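Local coordinates for VIN1 (Oscarella pearsei, PDB 6BFI), which binds actin filaments as a sponge homolog of vinculin and may play a role in cell-cell adhesion, at residues Val131-Val135 and Ile246-Gln250; Cys138-Gln142 and Ile242-Ile246. Numbering follows the deposited sequence.

Contact 1 of 2, residues Val131-Val135 and Ile246-Gln250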
loop_
_atom_site.group_PDB
_atom_site.type_symbol
_atom_site.label_atom_id
_atom_site.label_comp_id
_atom_site.label_asym_id
_atom_site.label_seq_id
_atom_site.Cartn_x
_atom_site.Cartn_y
_atom_site.Cartn_z
ATOM N N VAL A 131 -25.930 3.748 -9.565
ATOM C CA VAL A 131 -25.121 2.536 -9.462
ATOM C C VAL A 131 -25.823 1.362 -10.133
ATOM O O VAL A 131 -25.180 0.524 -10.777
ATOM C CB VAL A 131 -24.784 2.238 -7.989
ATOM C CG1 VAL A 131 -24.088 0.892 -7.862
ATOM C CG2 VAL A 131 -23.906 3.340 -7.419
ATOM N N ARG A 132 -27.152 1.288 -10.012
ATOM C CA ARG A 132 -27.890 0.233 -10.701
ATOM C C ARG A 132 -27.728 0.342 -12.213
ATOM O O ARG A 132 -27.561 -0.673 -12.902
ATOM C CB ARG A 132 -29.370 0.275 -10.319
ATOM C CG ARG A 132 -29.687 -0.325 -8.958
ATOM C CD ARG A 132 -31.171 -0.635 -8.828
ATOM N NE ARG A 132 -32.002 0.530 -9.121
ATOM C CZ ARG A 132 -32.491 1.353 -8.197
ATOM N NH1 ARG A 132 -32.237 1.140 -6.914
ATOM N NH2 ARG A 132 -33.236 2.388 -8.558
ATOM N N LYS A 133 -27.767 1.566 -12.749
ATOM C CA LYS A 133 -27.550 1.748 -14.183
ATOM C C LYS A 133 -26.156 1.280 -14.598
ATOM O O LYS A 133 -26.004 0.484 -15.539
ATOM C CB LYS A 133 -27.759 3.216 -14.557
ATOM C CG LYS A 133 -27.464 3.531 -16.011
ATOM C CD LYS A 133 -27.081 4.991 -16.186
ATOM C CE LYS A 133 -25.786 5.311 -15.449
ATOM N NZ LYS A 133 -24.643 4.493 -15.945
ATOM N N MET A 134 -25.123 1.766 -13.900
ATOM C CA MET A 134 -23.750 1.397 -14.242
ATOM C C MET A 134 -23.559 -0.116 -14.194
ATOM O O MET A 134 -23.053 -0.724 -15.149
ATOM C CB MET A 134 -22.770 2.090 -13.293
ATOM C CG MET A 134 -23.020 3.578 -13.122
ATOM S SD MET A 134 -21.657 4.434 -12.308
ATOM C CE MET A 134 -22.163 6.140 -12.519
ATOM N N VAL A 135 -23.971 -0.739 -13.086
ATOM C CA VAL A 135 -23.865 -2.189 -12.943
ATOM C C VAL A 135 -24.628 -2.898 -14.052
ATOM O O VAL A 135 -24.198 -3.951 -14.533
ATOM C CB VAL A 135 -24.354 -2.616 -11.544
ATOM C CG1 VAL A 135 -24.497 -4.129 -11.451
ATOM C CG2 VAL A 135 -23.394 -2.111 -10.478
ATOM N N ILE A 246 -17.738 -4.003 -10.763
ATOM C CA ILE A 246 -19.106 -4.033 -10.256
ATOM C C ILE A 246 -19.112 -4.009 -8.733
ATOM O O ILE A 246 -19.956 -3.352 -8.112
ATOM C CB ILE A 246 -19.856 -5.258 -10.813
ATOM C CG1 ILE A 246 -20.025 -5.130 -12.327
ATOM C CG2 ILE A 246 -21.215 -5.416 -10.141
ATOM C CD1 ILE A 246 -20.640 -6.349 -12.983
ATOM N N ARG A 247 -18.166 -4.714 -8.108
ATOM C CA ARG A 247 -18.130 -4.768 -6.649
ATOM C C ARG A 247 -17.767 -3.413 -6.054
ATOM O O ARG A 247 -18.404 -2.951 -5.100
ATOM C CB ARG A 247 -17.143 -5.840 -6.186
ATOM C CG ARG A 247 -17.229 -6.136 -4.698
ATOM C CD ARG A 247 -16.090 -7.029 -4.235
ATOM N NE ARG A 247 -14.803 -6.345 -4.306
ATOM C CZ ARG A 247 -14.303 -5.591 -3.330
ATOM N NH1 ARG A 247 -14.983 -5.420 -2.203
ATOM N NH2 ARG A 247 -13.122 -5.004 -3.481
ATOM N N VAL A 248 -16.741 -2.761 -6.604
ATOM C CA VAL A 248 -16.315 -1.464 -6.087
ATOM C C VAL A 248 -17.365 -0.398 -6.371
ATOM O O VAL A 248 -17.557 0.524 -5.568
ATOM C CB VAL A 248 -14.944 -1.087 -6.678
ATOM C CG1 VAL A 248 -14.483 0.262 -6.149
ATOM C CG2 VAL A 248 -13.919 -2.165 -6.359
ATOM N N LEU A 249 -18.061 -0.507 -7.508
ATOM C CA LEU A 249 -19.134 0.429 -7.825
ATOM C C LEU A 249 -20.215 0.435 -6.753
ATOM O O LEU A 249 -20.834 1.474 -6.502
ATOM C CB LEU A 249 -19.749 0.084 -9.185
ATOM C CG LEU A 249 -19.161 0.757 -10.426
ATOM C CD1 LEU A 249 -19.746 0.159 -11.699
ATOM C CD2 LEU A 249 -19.417 2.251 -10.379
ATOM N N GLN A 250 -20.450 -0.706 -6.107
ATOM C CA GLN A 250 -21.534 -0.858 -5.149
ATOM C C GLN A 250 -21.098 -0.647 -3.704
ATOM O O GLN A 250 -21.929 -0.772 -2.798
ATOM C CB GLN A 250 -22.172 -2.242 -5.301
ATOM C CG GLN A 250 -22.851 -2.459 -6.647
ATOM C CD GLN A 250 -23.383 -3.869 -6.817
ATOM O OE1 GLN A 250 -22.808 -4.826 -6.298
ATOM N NE2 GLN A 250 -24.487 -4.004 -7.545
#
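Two helices of a vinculin-family bundle meet here mainly through apolar side chains, a glutamine joining in at the edge, with no hydrogen bond between Val131-Val135 and Ile246-Gln250. Leu249 is the main bump. Its CA-to-CB bond points at the other helix, and its branched end enters the hollow lined by Met134 and Val135, which Cys138 of the same helix continues. Met134 lines one side of that hollow, its SD 3.7 Å from Leu249 CD2; the thioether, flexible and unbranched, then carries its methyl group away from the interface. Val135 fits between residues of the facing turn: CG1 lies 3.8 Å from Ile246 CG2, while CG2 lies 4.4 Å from Leu249 CB and 3.7 Å from Gln250 NE2. Compact valines let the backbones come close, with CA atoms 5.8 Å apart for Val135 and Ile246 and 6.6 Å for Val131 and Leu249. Where helix 224-249 ends, Val131 CG1 packs 3.6 Å from Leu249 O and 3.8 Å from Gln250 CG. Gln250 suits this exposed border because its chain packs on both valines, yet it ends in a polar amide that tolerates the surface. Beyond the pair, Met134 and Leu249 both touch Arg178 of helix 154-178, and Val248 turns to helix 185-215, so the contact forms one side of a group of four helices.

Contact 2 of 2, residues Cys138-Gln142 and Ile242-Ile246; sequences CRSVQ and IEEII
Build both segments, Cys138-Gln142 and Ile242-Ile246, as regular alpha-helix, phi and psi near -60° and -40°, antiparallel at 170° with axes 10.2 Å apart. Set the register by Cys138 opposite Ile242, CA to CA 6.7 Å. Cys138, small enough for a close approach, takes chi1 m; its CB lies 3.6 Å from Ile246 CG1 and 4.0 Å from Ile242 CG2, its SG 4.0 Å from Ile245 CG2. Ile242 and Ile246 are both mt, and Ile242 CG2 also packs 3.8 Å from Gln142 CB. Arg139 leaves sideways; chi1 and chi2, both m, fold it so that CD rests 3.6 Å from Ile246 CD1, which lies over one guanidinium face, and chi3 -162° and chi4 -168° orient NH1. Glu243, likewise m, m, puts OE2 2.5 Å from Arg139 NH1, a salt bridge whose hydrogen bond is weak. Gln142 (t, t, chi3 38°) closes the triangle: NE2 donates to Glu243 OE2 at 3.0 Å, and OE1 accepts from Arg139 NH1 at 3.1 Å. This is antiparallel helical-bundle packing. Beside its apolar seam, a charge pair at the exposed edge is tied in by an amide that donates to the acid and accepts from the base.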
loop_
_atom_site.group_PDB
_atom_site.type_symbol
_atom_site.label_atom_id
_atom_site.label_comp_id
_atom_site.label_asym_id
_atom_site.label_seq_id
_atom_site.Cartn_x
_atom_site.Cartn_y
_atom_site.Cartn_z
ATOM N N CYS A 138 -22.284 -2.813 -17.092
ATOM C CA CYS A 138 -21.181 -3.749 -16.876
ATOM C C CYS A 138 -21.641 -5.196 -17.006
ATOM O O CYS A 138 -20.915 -6.043 -17.542
ATOM C CB CYS A 138 -20.553 -3.513 -15.501
ATOM S SG CYS A 138 -19.874 -1.857 -15.249
ATOM N N ARG A 139 -22.841 -5.501 -16.512
ATOM C CA ARG A 139 -23.380 -6.849 -16.648
ATOM C C ARG A 139 -23.628 -7.196 -18.108
ATOM O O ARG A 139 -23.343 -8.319 -18.536
ATOM C CB ARG A 139 -24.672 -6.994 -15.843
ATOM C CG ARG A 139 -24.488 -7.047 -14.334
ATOM C CD ARG A 139 -23.598 -8.201 -13.906
ATOM N NE ARG A 139 -23.756 -8.500 -12.484
ATOM C CZ ARG A 139 -22.952 -9.299 -11.790
ATOM N NH1 ARG A 139 -21.916 -9.877 -12.380
ATOM N NH2 ARG A 139 -23.183 -9.514 -10.503
ATOM N N SER A 140 -24.157 -6.251 -18.890
ATOM C CA SER A 140 -24.415 -6.537 -20.299
ATOM C C SER A 140 -23.121 -6.873 -21.037
ATOM O O SER A 140 -23.026 -7.912 -21.706
ATOM C CB SER A 140 -25.128 -5.357 -20.964
ATOM O OG SER A 140 -24.259 -4.254 -21.138
ATOM N N VAL A 141 -22.103 -6.015 -20.909
ATOM C CA VAL A 141 -20.861 -6.270 -21.639
ATOM C C VAL A 141 -20.182 -7.537 -21.121
ATOM O O VAL A 141 -19.651 -8.343 -21.902
ATOM C CB VAL A 141 -19.935 -5.041 -21.566
ATOM C CG1 VAL A 141 -19.744 -4.597 -20.134
ATOM C CG2 VAL A 141 -18.598 -5.339 -22.216
ATOM N N GLN A 142 -20.215 -7.747 -19.804
ATOM C CA GLN A 142 -19.633 -8.956 -19.231
ATOM C C GLN A 142 -20.309 -10.208 -19.778
ATOM O O GLN A 142 -19.639 -11.199 -20.093
ATOM C CB GLN A 142 -19.741 -8.911 -17.710
ATOM C CG GLN A 142 -19.109 -10.092 -17.013
ATOM C CD GLN A 142 -19.421 -10.119 -15.536
ATOM O OE1 GLN A 142 -20.528 -9.781 -15.115
ATOM N NE2 GLN A 142 -18.442 -10.515 -14.736
ATOM N N ILE A 242 -14.139 -7.004 -14.649
ATOM C CA ILE A 242 -15.460 -6.382 -14.665
ATOM C C ILE A 242 -16.231 -6.728 -13.395
ATOM O O ILE A 242 -16.981 -5.896 -12.866
ATOM C CB ILE A 242 -16.226 -6.790 -15.935
ATOM C CG1 ILE A 242 -15.521 -6.238 -17.172
ATOM C CG2 ILE A 242 -17.665 -6.286 -15.886
ATOM C CD1 ILE A 242 -16.231 -6.568 -18.480
ATOM N N GLU A 243 -16.061 -7.951 -12.883
ATOM C CA GLU A 243 -16.652 -8.306 -11.595
ATOM C C GLU A 243 -16.184 -7.356 -10.500
ATOM O O GLU A 243 -16.990 -6.863 -9.701
ATOM C CB GLU A 243 -16.300 -9.748 -11.226
ATOM C CG GLU A 243 -17.207 -10.798 -11.833
ATOM C CD GLU A 243 -18.597 -10.787 -11.230
ATOM O OE1 GLU A 243 -18.706 -10.801 -9.986
ATOM O OE2 GLU A 243 -19.580 -10.760 -12.001
ATOM N N GLU A 244 -14.878 -7.082 -10.456
ATOM C CA GLU A 244 -14.351 -6.199 -9.422
ATOM C C GLU A 244 -14.853 -4.774 -9.606
ATOM O O GLU A 244 -15.159 -4.091 -8.622
ATOM C CB GLU A 244 -12.821 -6.241 -9.419
ATOM C CG GLU A 244 -12.177 -5.513 -8.246
ATOM C CD GLU A 244 -12.399 -6.214 -6.917
ATOM O OE1 GLU A 244 -12.907 -7.354 -6.913
ATOM O OE2 GLU A 244 -12.063 -5.622 -5.870
ATOM N N ILE A 245 -14.947 -4.308 -10.854
ATOM C CA ILE A 245 -15.543 -2.997 -11.108
ATOM C C ILE A 245 -16.956 -2.943 -10.547
ATOM O O ILE A 245 -17.350 -1.959 -9.910
ATOM C CB ILE A 245 -15.522 -2.673 -12.614
ATOM C CG1 ILE A 245 -14.152 -2.147 -13.032
ATOM C CG2 ILE A 245 -16.594 -1.651 -12.960
ATOM C CD1 ILE A 245 -14.037 -1.855 -14.511
ATOM N N ILE A 246 -17.738 -4.003 -10.763
ATOM C CA ILE A 246 -19.106 -4.033 -10.256
ATOM C C ILE A 246 -19.112 -4.009 -8.733
ATOM O O ILE A 246 -19.956 -3.352 -8.112
ATOM C CB ILE A 246 -19.856 -5.258 -10.813
ATOM C CG1 ILE A 246 -20.025 -5.130 -12.327
ATOM C CG2 ILE A 246 -21.215 -5.416 -10.141
ATOM C CD1 ILE A 246 -20.640 -6.349 -12.983
#

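How the contacts relate
From the N terminus, the chain passes Val131-Val135 and then Cys138-Gln142 on helix 102-145, runs through helices 154-178 and 185-215, and returns along helix 224-249. Contact 2 closes the shorter loop, 138-142 to 242-246, and contact 1 encloses it with 131-135 to 246-250; the two returning segments join at Ile246, the last residue of one and the first of the other. This concentric order follows from antiparallel pairing. Their centres are 8 Å apart and the packing is continuous, with Leu249 CD1 4.1 Å from Cys138 SG. Together they join the first and last helices of a four-helix group, contact 1 where helix 224-249 ends and contact 2 farther back along it.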